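Local coordinates for binding domain (Hc) of Paraclostridial Mosquitocidal Protein 1 (Paraclostridium bifermentans, PDB 6HOX) that forms the receptor-binding part of a clostridial neurotoxin that specifically targets Anopheles mosquitoes, serving host nerve cell targeting, at residues 23-31 and 38-46; 112-123 and 199-210. One frame throughout, in Å; residues are numbered along the deposited sequence.

Interaction 1. Residues 23-31 and 38-46; sequences DNLVFSLGV and DLSGNNTNL
Phe-27 sets the edge of its ring against the loop 38-46: CE1 lies 3.7 Å from Leu-46 CD2, close to the ring plane, and CD1 approaches the CB of Thr-44, whose side chain crosses the phenylalanine at about a right angle. With CG anti to the backbone N (chi1 -180°), the ring swings back toward the loop although its CB starts out away from it. Beside this apolar patch sits the polar hub, the carboxylate of Asp-38. Its OD1 takes the backbone N-H of Ser-28 across the contact at 3.0 Å, from above the carboxylate plane, and also accepts Ser-40 N, which makes an Asx turn, and Ser-40 OG on the syn side at 2.7 Å. OD2 receives Thr-44 N on its anti lone pair at 3.0 Å, with Thr-44 OG1 as a second donor. An aspartate suits this place because its short side chain keeps two acceptor oxygens close to the turn, where they can gather five donors. Leu-39 N gives a nearly straight bond (173°) to Ser-28 O in the carbonyl plane, while Leu-39 CD1 rests 3.8 Å from Gly-30 CA, where the glycine leaves room for it. Ser-28 OG turns elsewhere, to Asn-225 on strand 218-227. Gripped on both oxygens, the Asp-38 carboxylate is fixed in rotation and probably ionised; four of the five donors come from the loop itself and hold its shape, while the bond from Ser-28 N, probably strengthened by the charge, ties it to the strand.

Interaction 2. Residues 112-123 and 199-210; sequences YDLVNNMDNQGW and IDNNSPIIFKLE
An antiparallel beta pairing with a bulge joins strands 112-113 and 116-118 to 205-207 and 209-210, within the lectin-like (concanavalin-clan) N-terminal part of the receptor-binding region. Asp-113 and Glu-210 form a hydrogen-bonded pair, as do Asn-116 and Ile-206; between them the register slips by one residue, and Lys-208 N bonds to Leu-114 O at 2.8 Å. On the inner side, Val-115 lies alongside Phe-207, pointing the same way, and puts CG1 over one face of the ring, 3.9 Å from its centroid, a CH-pi contact. The same CG1 meets Ile-205 CG2 at 3.6 Å, and Leu-209 CD2 reaches the edge of the Tyr-112 ring. The branched valine suits its place because both methyls reach Phe-207, while CG1 also touches Ile-205.

Beyond Asn-117 the pairing gives way to side-chain bonds. The side chain of Asn-201 comes from the opposite direction to that of Asn-117; with CG between its backbone N and carbonyl carbon (chi1 64°), its ND2 is brought to Asn-117 O and to Gln-121 O, both at 3.0 Å. Each of these carbonyls holds a backbone N-H on its other face, so the amide closes the hairpin end from one side. Asn-201 OD1 accepts Ser-203 N in an Asx turn, and Lys-77 binds both this oxygen and Asn-117 OD1. Ser-203 OG donates to the anti lone pair of Asp-119 OD1 at 2.6 Å, and Gln-121 NE2 meets Asp-200 O at 2.9 Å, nearly in line with the C=O and in the plane of its own amide.

Overall arrangement
From the N terminus, interaction 1 comes first: the chain runs out along strand 25-32, returns through strand 35-38, and the loop before strand 46-48 folds back on it, closing a short loop of six intervening residues. Interaction 2 opens only afterwards and closes a far longer one, with 75 residues between 112-123 and 199-210, so the two stand in series without nesting or crossing. Their centres are about 18 Å apart, yet they meet inside the domain, where Leu-29 CD2 packs 3.8 Å from Phe-207 CE2. Strand 73-75, flanked by 46-48 and 205-207, bridges them, and strand 218-227 touches both contacts.

Interaction 1. Residues 23-31 and 38-46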
loop_
_atom_site.group_PDB
_atom_site.type_symbol
_atom_site.label_atom_id
_atom_site.label_comp_id
_atom_site.label_asym_id
_atom_site.label_seq_id
_atom_site.Cartn_x
_atom_site.Cartn_y
_atom_site.Cartn_z
ATOM N N ASP A 23 -9.146 3.440 24.232
ATOM C CA ASP A 23 -9.530 3.005 25.581
ATOM C C ASP A 23 -9.100 1.556 25.835
ATOM O O ASP A 23 -8.800 1.185 26.970
ATOM C CB ASP A 23 -11.038 3.129 25.811
ATOM C CG ASP A 23 -11.503 4.557 26.044
ATOM O OD1 ASP A 23 -11.286 5.402 25.142
ATOM O OD2 ASP A 23 -12.065 4.812 27.131
ATOM N N ASN A 24 -9.100 0.737 24.778
ATOM C CA ASN A 24 -8.851 -0.690 24.904
ATOM C C ASN A 24 -7.458 -1.069 24.390
ATOM O O ASN A 24 -7.124 -2.232 24.393
ATOM C CB ASN A 24 -9.933 -1.489 24.189
ATOM C CG ASN A 24 -11.209 -1.519 24.997
ATOM O OD1 ASN A 24 -11.270 -2.182 26.034
ATOM N ND2 ASN A 24 -12.220 -0.806 24.526
ATOM N N LEU A 25 -6.652 -0.082 23.998
ATOM C CA LEU A 25 -5.325 -0.339 23.449
ATOM C C LEU A 25 -4.353 -0.666 24.586
ATOM O O LEU A 25 -4.131 0.165 25.444
ATOM C CB LEU A 25 -4.857 0.907 22.696
ATOM C CG LEU A 25 -3.488 0.780 22.034
ATOM C CD1 LEU A 25 -3.587 -0.092 20.787
ATOM C CD2 LEU A 25 -2.915 2.151 21.695
ATOM N N VAL A 26 -3.737 -1.851 24.558
ATOM C CA VAL A 26 -2.847 -2.242 25.649
ATOM C C VAL A 26 -1.389 -2.291 25.171
ATOM O O VAL A 26 -0.484 -2.355 25.982
ATOM C CB VAL A 26 -3.283 -3.564 26.309
ATOM C CG1 VAL A 26 -4.676 -3.449 26.910
ATOM C CG2 VAL A 26 -3.184 -4.761 25.378
ATOM N N PHE A 27 -1.172 -2.235 23.854
ATOM C CA PHE A 27 0.158 -2.322 23.274
ATOM C C PHE A 27 0.128 -1.734 21.865
ATOM O O PHE A 27 -0.763 -2.048 21.105
ATOM C CB PHE A 27 0.615 -3.781 23.207
ATOM C CG PHE A 27 1.990 -3.978 22.628
ATOM C CD1 PHE A 27 3.120 -3.701 23.381
ATOM C CD2 PHE A 27 2.161 -4.426 21.321
ATOM C CE1 PHE A 27 4.384 -3.874 22.841
ATOM C CE2 PHE A 27 3.428 -4.618 20.784
ATOM C CZ PHE A 27 4.537 -4.331 21.540
ATOM N N SER A 28 1.136 -0.928 21.522
ATOM C CA SER A 28 1.244 -0.370 20.180
ATOM C C SER A 28 2.716 -0.194 19.810
ATOM O O SER A 28 3.391 0.698 20.324
ATOM C CB SER A 28 0.497 0.923 20.060
ATOM O OG SER A 28 0.649 1.459 18.760
ATOM N N LEU A 29 3.187 -1.018 18.870
ATOM C CA LEU A 29 4.586 -1.042 18.517
ATOM C C LEU A 29 4.808 -0.108 17.325
ATOM O O LEU A 29 4.185 -0.284 16.271
ATOM C CB LEU A 29 4.991 -2.472 18.158
ATOM C CG LEU A 29 6.432 -2.667 17.711
ATOM C CD1 LEU A 29 7.398 -2.438 18.857
ATOM C CD2 LEU A 29 6.623 -4.053 17.123
ATOM N N GLY A 30 5.720 0.851 17.506
ATOM C CA GLY A 30 6.047 1.797 16.458
ATOM C C GLY A 30 7.339 2.521 16.758
ATOM O O GLY A 30 8.103 2.120 17.657
ATOM N N VAL A 31 7.576 3.592 15.999
ATOM C CA VAL A 31 8.776 4.388 16.122
ATOM C C VAL A 31 8.358 5.760 16.622
ATOM O O VAL A 31 7.425 6.329 16.100
ATOM C CB VAL A 31 9.515 4.526 14.776
ATOM C CG1 VAL A 31 10.682 5.504 14.866
ATOM C CG2 VAL A 31 9.968 3.174 14.249
ATOM N N ASP A 38 6.759 1.051 22.778
ATOM C CA ASP A 38 5.340 0.869 22.949
ATOM C C ASP A 38 4.717 2.266 23.022
ATOM O O ASP A 38 5.026 3.048 23.904
ATOM C CB ASP A 38 5.048 0.021 24.186
ATOM C CG ASP A 38 3.599 0.014 24.621
ATOM O OD1 ASP A 38 2.745 0.293 23.767
ATOM O OD2 ASP A 38 3.343 -0.288 25.821
ATOM N N LEU A 39 3.875 2.585 22.046
ATOM C CA LEU A 39 3.313 3.915 21.899
ATOM C C LEU A 39 2.005 4.046 22.683
ATOM O O LEU A 39 1.453 5.116 22.723
ATOM C CB LEU A 39 3.046 4.171 20.417
ATOM C CG LEU A 39 4.247 4.141 19.480
ATOM C CD1 LEU A 39 3.791 4.381 18.054
ATOM C CD2 LEU A 39 5.279 5.185 19.878
ATOM N N SER A 40 1.515 2.956 23.282
ATOM C CA SER A 40 0.212 2.930 23.942
ATOM C C SER A 40 0.227 3.698 25.275
ATOM O O SER A 40 -0.814 3.943 25.841
ATOM C CB SER A 40 -0.263 1.518 24.154
ATOM O OG SER A 40 0.477 0.875 25.185
ATOM N N GLY A 41 1.407 4.027 25.796
ATOM C CA GLY A 41 1.518 4.673 27.081
ATOM C C GLY A 41 1.764 3.680 28.204
ATOM O O GLY A 41 2.076 4.084 29.320
ATOM N N ASN A 42 1.667 2.380 27.897
ATOM C CA ASN A 42 1.732 1.322 28.914
ATOM C C ASN A 42 3.185 0.998 29.261
ATOM O O ASN A 42 3.431 0.263 30.209
ATOM C CB ASN A 42 1.011 0.045 28.483
ATOM C CG ASN A 42 -0.377 -0.059 29.064
ATOM O OD1 ASN A 42 -0.918 0.918 29.575
ATOM N ND2 ASN A 42 -0.946 -1.249 29.019
ATOM N N ASN A 43 4.124 1.529 28.475
ATOM C CA ASN A 43 5.530 1.455 28.787
ATOM C C ASN A 43 5.970 -0.014 28.800
ATOM O O ASN A 43 6.762 -0.413 29.640
ATOM C CB ASN A 43 5.817 2.144 30.128
ATOM C CG ASN A 43 7.289 2.404 30.351
ATOM O OD1 ASN A 43 7.986 2.808 29.424
ATOM N ND2 ASN A 43 7.770 2.166 31.564
ATOM N N THR A 44 5.417 -0.826 27.891
ATOM C CA THR A 44 5.725 -2.257 27.841
ATOM C C THR A 44 7.212 -2.451 27.557
ATOM O O THR A 44 7.751 -1.767 26.698
ATOM C CB THR A 44 4.973 -2.987 26.725
ATOM O OG1 THR A 44 3.593 -2.630 26.795
ATOM C CG2 THR A 44 5.141 -4.488 26.806
ATOM N N ASN A 45 7.839 -3.424 28.229
ATOM C CA ASN A 45 9.264 -3.649 28.075
ATOM C C ASN A 45 9.550 -4.429 26.781
ATOM O O ASN A 45 9.054 -5.527 26.590
ATOM C CB ASN A 45 9.844 -4.395 29.269
ATOM C CG ASN A 45 11.354 -4.421 29.225
ATOM O OD1 ASN A 45 11.951 -5.493 29.187
ATOM N ND2 ASN A 45 11.968 -3.248 29.185
ATOM N N LEU A 46 10.364 -3.829 25.908
ATOM C CA LEU A 46 10.789 -4.411 24.633
ATOM C C LEU A 46 12.292 -4.649 24.676
ATOM O O LEU A 46 13.038 -3.825 25.201
ATOM C CB LEU A 46 10.555 -3.447 23.459
ATOM C CG LEU A 46 9.303 -2.591 23.473
ATOM C CD1 LEU A 46 9.380 -1.567 22.359
ATOM C CD2 LEU A 46 8.064 -3.444 23.304
#

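Interaction 2. Residues 112-123 and 199-210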
loop_
_atom_site.group_PDB
_atom_site.type_symbol
_atom_site.label_atom_id
_atom_site.label_comp_id
_atom_site.label_asym_id
_atom_site.label_seq_id
_atom_site.Cartn_x
_atom_site.Cartn_y
_atom_site.Cartn_z
ATOM N N TYR A 112 6.341 -19.488 7.156
ATOM C CA TYR A 112 7.377 -19.008 8.054
ATOM C C TYR A 112 6.842 -17.856 8.916
ATOM O O TYR A 112 5.938 -17.116 8.515
ATOM C CB TYR A 112 8.671 -18.698 7.303
ATOM C CG TYR A 112 8.596 -17.677 6.193
ATOM C CD1 TYR A 112 8.690 -16.314 6.437
ATOM C CD2 TYR A 112 8.472 -18.084 4.876
ATOM C CE1 TYR A 112 8.647 -15.387 5.403
ATOM C CE2 TYR A 112 8.418 -17.173 3.829
ATOM C CZ TYR A 112 8.514 -15.820 4.090
ATOM O OH TYR A 112 8.477 -14.955 3.034
ATOM N N ASP A 113 7.436 -17.735 10.113
ATOM C CA ASP A 113 6.992 -16.831 11.175
ATOM C C ASP A 113 7.303 -15.376 10.809
ATOM O O ASP A 113 8.319 -15.065 10.154
ATOM C CB ASP A 113 7.688 -17.112 12.508
ATOM C CG ASP A 113 7.409 -18.474 13.129
ATOM O OD1 ASP A 113 6.465 -19.149 12.678
ATOM O OD2 ASP A 113 8.151 -18.844 14.070
ATOM N N LEU A 114 6.409 -14.493 11.250
ATOM C CA LEU A 114 6.666 -13.079 11.313
ATOM C C LEU A 114 6.556 -12.597 12.772
ATOM O O LEU A 114 7.416 -11.857 13.265
ATOM C CB LEU A 114 5.654 -12.373 10.416
ATOM C CG LEU A 114 5.813 -10.858 10.363
ATOM C CD1 LEU A 114 7.214 -10.467 9.904
ATOM C CD2 LEU A 114 4.767 -10.241 9.454
ATOM N N VAL A 115 5.453 -12.968 13.431
ATOM C CA VAL A 115 5.192 -12.642 14.818
ATOM C C VAL A 115 4.707 -13.927 15.490
ATOM O O VAL A 115 3.762 -14.540 15.017
ATOM C CB VAL A 115 4.157 -11.517 14.985
ATOM C CG1 VAL A 115 4.095 -11.059 16.432
ATOM C CG2 VAL A 115 4.396 -10.332 14.054
ATOM N N ASN A 116 5.359 -14.308 16.593
ATOM C CA ASN A 116 5.224 -15.641 17.149
ATOM C C ASN A 116 5.008 -15.519 18.659
ATOM O O ASN A 116 5.809 -14.900 19.352
ATOM C CB ASN A 116 6.410 -16.514 16.740
ATOM C CG ASN A 116 6.334 -17.904 17.328
ATOM O OD1 ASN A 116 6.020 -18.055 18.497
ATOM N ND2 ASN A 116 6.617 -18.918 16.532
ATOM N N ASN A 117 3.856 -16.021 19.126
ATOM C CA ASN A 117 3.605 -16.251 20.544
ATOM C C ASN A 117 3.082 -17.682 20.713
ATOM O O ASN A 117 2.022 -17.909 21.306
ATOM C CB ASN A 117 2.635 -15.248 21.174
ATOM C CG ASN A 117 2.545 -15.411 22.679
ATOM O OD1 ASN A 117 1.460 -15.368 23.262
ATOM N ND2 ASN A 117 3.677 -15.654 23.320
ATOM N N MET A 118 3.852 -18.631 20.181
ATOM C CA MET A 118 3.523 -20.042 20.169
ATOM C C MET A 118 4.631 -20.822 20.885
ATOM O O MET A 118 5.799 -20.743 20.508
ATOM C CB MET A 118 3.427 -20.549 18.731
ATOM C CG MET A 118 2.956 -21.977 18.622
ATOM S SD MET A 118 1.207 -22.107 18.970
ATOM C CE MET A 118 0.536 -21.558 17.395
ATOM N N ASP A 119 4.270 -21.547 21.943
ATOM C CA ASP A 119 5.188 -22.550 22.508
ATOM C C ASP A 119 4.534 -23.917 22.270
ATOM O O ASP A 119 4.550 -24.404 21.116
ATOM C CB ASP A 119 5.654 -22.168 23.921
ATOM C CG ASP A 119 4.578 -21.863 24.949
ATOM O OD1 ASP A 119 4.775 -20.906 25.745
ATOM O OD2 ASP A 119 3.588 -22.643 25.012
ATOM N N ASN A 120 3.960 -24.527 23.314
ATOM C CA ASN A 120 3.144 -25.718 23.125
ATOM C C ASN A 120 1.771 -25.282 22.618
ATOM O O ASN A 120 1.071 -26.032 21.928
ATOM C CB ASN A 120 2.979 -26.532 24.414
ATOM C CG ASN A 120 2.097 -27.749 24.233
ATOM O OD1 ASN A 120 0.977 -27.804 24.742
ATOM N ND2 ASN A 120 2.578 -28.724 23.496
ATOM N N GLN A 121 1.365 -24.077 23.030
ATOM C CA GLN A 121 0.109 -23.490 22.587
ATOM C C GLN A 121 0.324 -21.995 22.367
ATOM O O GLN A 121 1.398 -21.479 22.707
ATOM C CB GLN A 121 -0.977 -23.739 23.636
ATOM C CG GLN A 121 -0.753 -22.983 24.941
ATOM C CD GLN A 121 -0.467 -23.900 26.103
ATOM O OE1 GLN A 121 -0.181 -25.086 25.936
ATOM N NE2 GLN A 121 -0.592 -23.354 27.298
ATOM N N GLY A 122 -0.702 -21.324 21.828
ATOM C CA GLY A 122 -0.686 -19.873 21.622
ATOM C C GLY A 122 -1.133 -19.494 20.224
ATOM O O GLY A 122 -2.027 -20.166 19.640
ATOM N N TRP A 123 -0.517 -18.429 19.689
ATOM C CA TRP A 123 -0.851 -17.914 18.373
ATOM C C TRP A 123 0.418 -17.511 17.615
ATOM O O TRP A 123 1.493 -17.292 18.213
ATOM C CB TRP A 123 -1.852 -16.752 18.485
ATOM C CG TRP A 123 -1.363 -15.579 19.271
ATOM C CD1 TRP A 123 -1.636 -15.302 20.576
ATOM C CD2 TRP A 123 -0.526 -14.505 18.800
ATOM N NE1 TRP A 123 -0.999 -14.154 20.961
ATOM C CE2 TRP A 123 -0.326 -13.631 19.891
ATOM C CE3 TRP A 123 0.086 -14.204 17.581
ATOM C CZ2 TRP A 123 0.457 -12.478 19.797
ATOM C CZ3 TRP A 123 0.852 -13.059 17.487
ATOM C CH2 TRP A 123 1.034 -12.212 18.579
ATOM N N ILE A 199 -5.269 -20.548 24.951
ATOM C CA ILE A 199 -4.059 -20.417 24.145
ATOM C C ILE A 199 -3.004 -19.608 24.913
ATOM O O ILE A 199 -1.935 -19.351 24.384
ATOM C CB ILE A 199 -4.374 -19.782 22.779
ATOM C CG1 ILE A 199 -4.839 -18.326 22.884
ATOM C CG2 ILE A 199 -5.361 -20.633 22.006
ATOM C CD1 ILE A 199 -4.678 -17.559 21.584
ATOM N N ASP A 200 -3.321 -19.202 26.148
ATOM C CA ASP A 200 -2.393 -18.446 26.979
ATOM C C ASP A 200 -1.119 -19.264 27.192
ATOM O O ASP A 200 -1.140 -20.510 27.186
ATOM C CB ASP A 200 -2.991 -18.073 28.333
ATOM C CG ASP A 200 -3.749 -19.218 28.978
ATOM O OD1 ASP A 200 -4.746 -19.694 28.368
ATOM O OD2 ASP A 200 -3.328 -19.640 30.072
ATOM N N ASN A 201 -0.007 -18.543 27.376
ATOM C CA ASN A 201 1.264 -19.161 27.660
ATOM C C ASN A 201 2.127 -18.105 28.355
ATOM O O ASN A 201 1.716 -16.948 28.471
ATOM C CB ASN A 201 1.908 -19.752 26.400
ATOM C CG ASN A 201 2.254 -18.696 25.361
ATOM O OD1 ASN A 201 2.848 -17.680 25.689
ATOM N ND2 ASN A 201 1.897 -18.918 24.109
ATOM N N ASN A 202 3.310 -18.523 28.809
ATOM C CA ASN A 202 4.228 -17.647 29.494
ATOM C C ASN A 202 5.412 -17.269 28.599
ATOM O O ASN A 202 6.389 -16.749 29.110
ATOM C CB ASN A 202 4.757 -18.292 30.780
ATOM C CG ASN A 202 3.673 -18.493 31.817
ATOM O OD1 ASN A 202 3.447 -19.615 32.266
ATOM N ND2 ASN A 202 2.976 -17.425 32.182
ATOM N N SER A 203 5.346 -17.544 27.291
ATOM C CA SER A 203 6.448 -17.219 26.388
ATOM C C SER A 203 6.338 -15.753 25.944
ATOM O O SER A 203 5.270 -15.153 26.026
ATOM C CB SER A 203 6.470 -18.171 25.225
ATOM O OG SER A 203 6.879 -19.469 25.624
ATOM N N PRO A 204 7.428 -15.088 25.495
ATOM C CA PRO A 204 7.304 -13.735 24.945
ATOM C C PRO A 204 6.675 -13.735 23.541
ATOM O O PRO A 204 6.573 -14.786 22.923
ATOM C CB PRO A 204 8.749 -13.234 24.949
ATOM C CG PRO A 204 9.569 -14.492 24.780
ATOM C CD PRO A 204 8.819 -15.546 25.564
ATOM N N ILE A 205 6.221 -12.565 23.085
ATOM C CA ILE A 205 5.895 -12.321 21.662
ATOM C C ILE A 205 7.203 -11.988 20.930
ATOM O O ILE A 205 7.920 -11.070 21.350
ATOM C CB ILE A 205 4.873 -11.176 21.515
ATOM C CG1 ILE A 205 3.637 -11.376 22.399
ATOM C CG2 ILE A 205 4.495 -10.977 20.052
ATOM C CD1 ILE A 205 2.781 -10.144 22.551
ATOM N N ILE A 206 7.521 -12.745 19.871
ATOM C CA ILE A 206 8.776 -12.570 19.126
ATOM C C ILE A 206 8.424 -12.054 17.734
ATOM O O ILE A 206 7.710 -12.747 16.990
ATOM C CB ILE A 206 9.594 -13.876 19.001
ATOM C CG1 ILE A 206 9.797 -14.584 20.339
ATOM C CG2 ILE A 206 10.920 -13.595 18.319
ATOM C CD1 ILE A 206 10.719 -13.846 21.265
ATOM N N PHE A 207 8.925 -10.855 17.412
ATOM C CA PHE A 207 8.811 -10.265 16.081
ATOM C C PHE A 207 10.099 -10.583 15.333
ATOM O O PHE A 207 11.158 -10.039 15.664
ATOM C CB PHE A 207 8.598 -8.756 16.171
ATOM C CG PHE A 207 7.337 -8.328 16.870
ATOM C CD1 PHE A 207 7.248 -8.347 18.253
ATOM C CD2 PHE A 207 6.235 -7.899 16.148
ATOM C CE1 PHE A 207 6.085 -7.964 18.892
ATOM C CE2 PHE A 207 5.061 -7.543 16.791
ATOM C CZ PHE A 207 4.992 -7.573 18.164
ATOM N N LYS A 208 10.011 -11.478 14.347
ATOM C CA LYS A 208 11.184 -12.021 13.671
ATOM C C LYS A 208 10.757 -12.930 12.526
ATOM O O LYS A 208 9.854 -13.759 12.714
ATOM C CB LYS A 208 12.007 -12.877 14.635
ATOM C CG LYS A 208 13.354 -13.333 14.109
ATOM C CD LYS A 208 14.063 -14.258 15.069
ATOM C CE LYS A 208 15.493 -14.541 14.654
ATOM N NZ LYS A 208 15.560 -15.293 13.378
ATOM N N LEU A 209 11.437 -12.786 11.381
ATOM C CA LEU A 209 11.350 -13.752 10.286
ATOM C C LEU A 209 12.036 -15.049 10.729
ATOM O O LEU A 209 13.234 -15.034 10.989
ATOM C CB LEU A 209 12.033 -13.194 9.033
ATOM C CG LEU A 209 11.224 -12.172 8.242
ATOM C CD1 LEU A 209 12.115 -11.404 7.284
ATOM C CD2 LEU A 209 10.094 -12.858 7.488
ATOM N N GLU A 210 11.265 -16.138 10.836
ATOM C CA GLU A 210 11.802 -17.420 11.287
ATOM C C GLU A 210 11.280 -18.532 10.384
ATOM O O GLU A 210 10.088 -18.765 10.361
ATOM C CB GLU A 210 11.409 -17.675 12.744
ATOM C CG GLU A 210 12.152 -18.833 13.385
ATOM C CD GLU A 210 13.652 -18.600 13.458
ATOM O OE1 GLU A 210 14.082 -17.658 14.157
ATOM O OE2 GLU A 210 14.376 -19.315 12.764
HETATM O O HOH W 1 -0.944 -16.789 24.054
HETATM O O HOH W 2 4.316 -21.032 28.499
#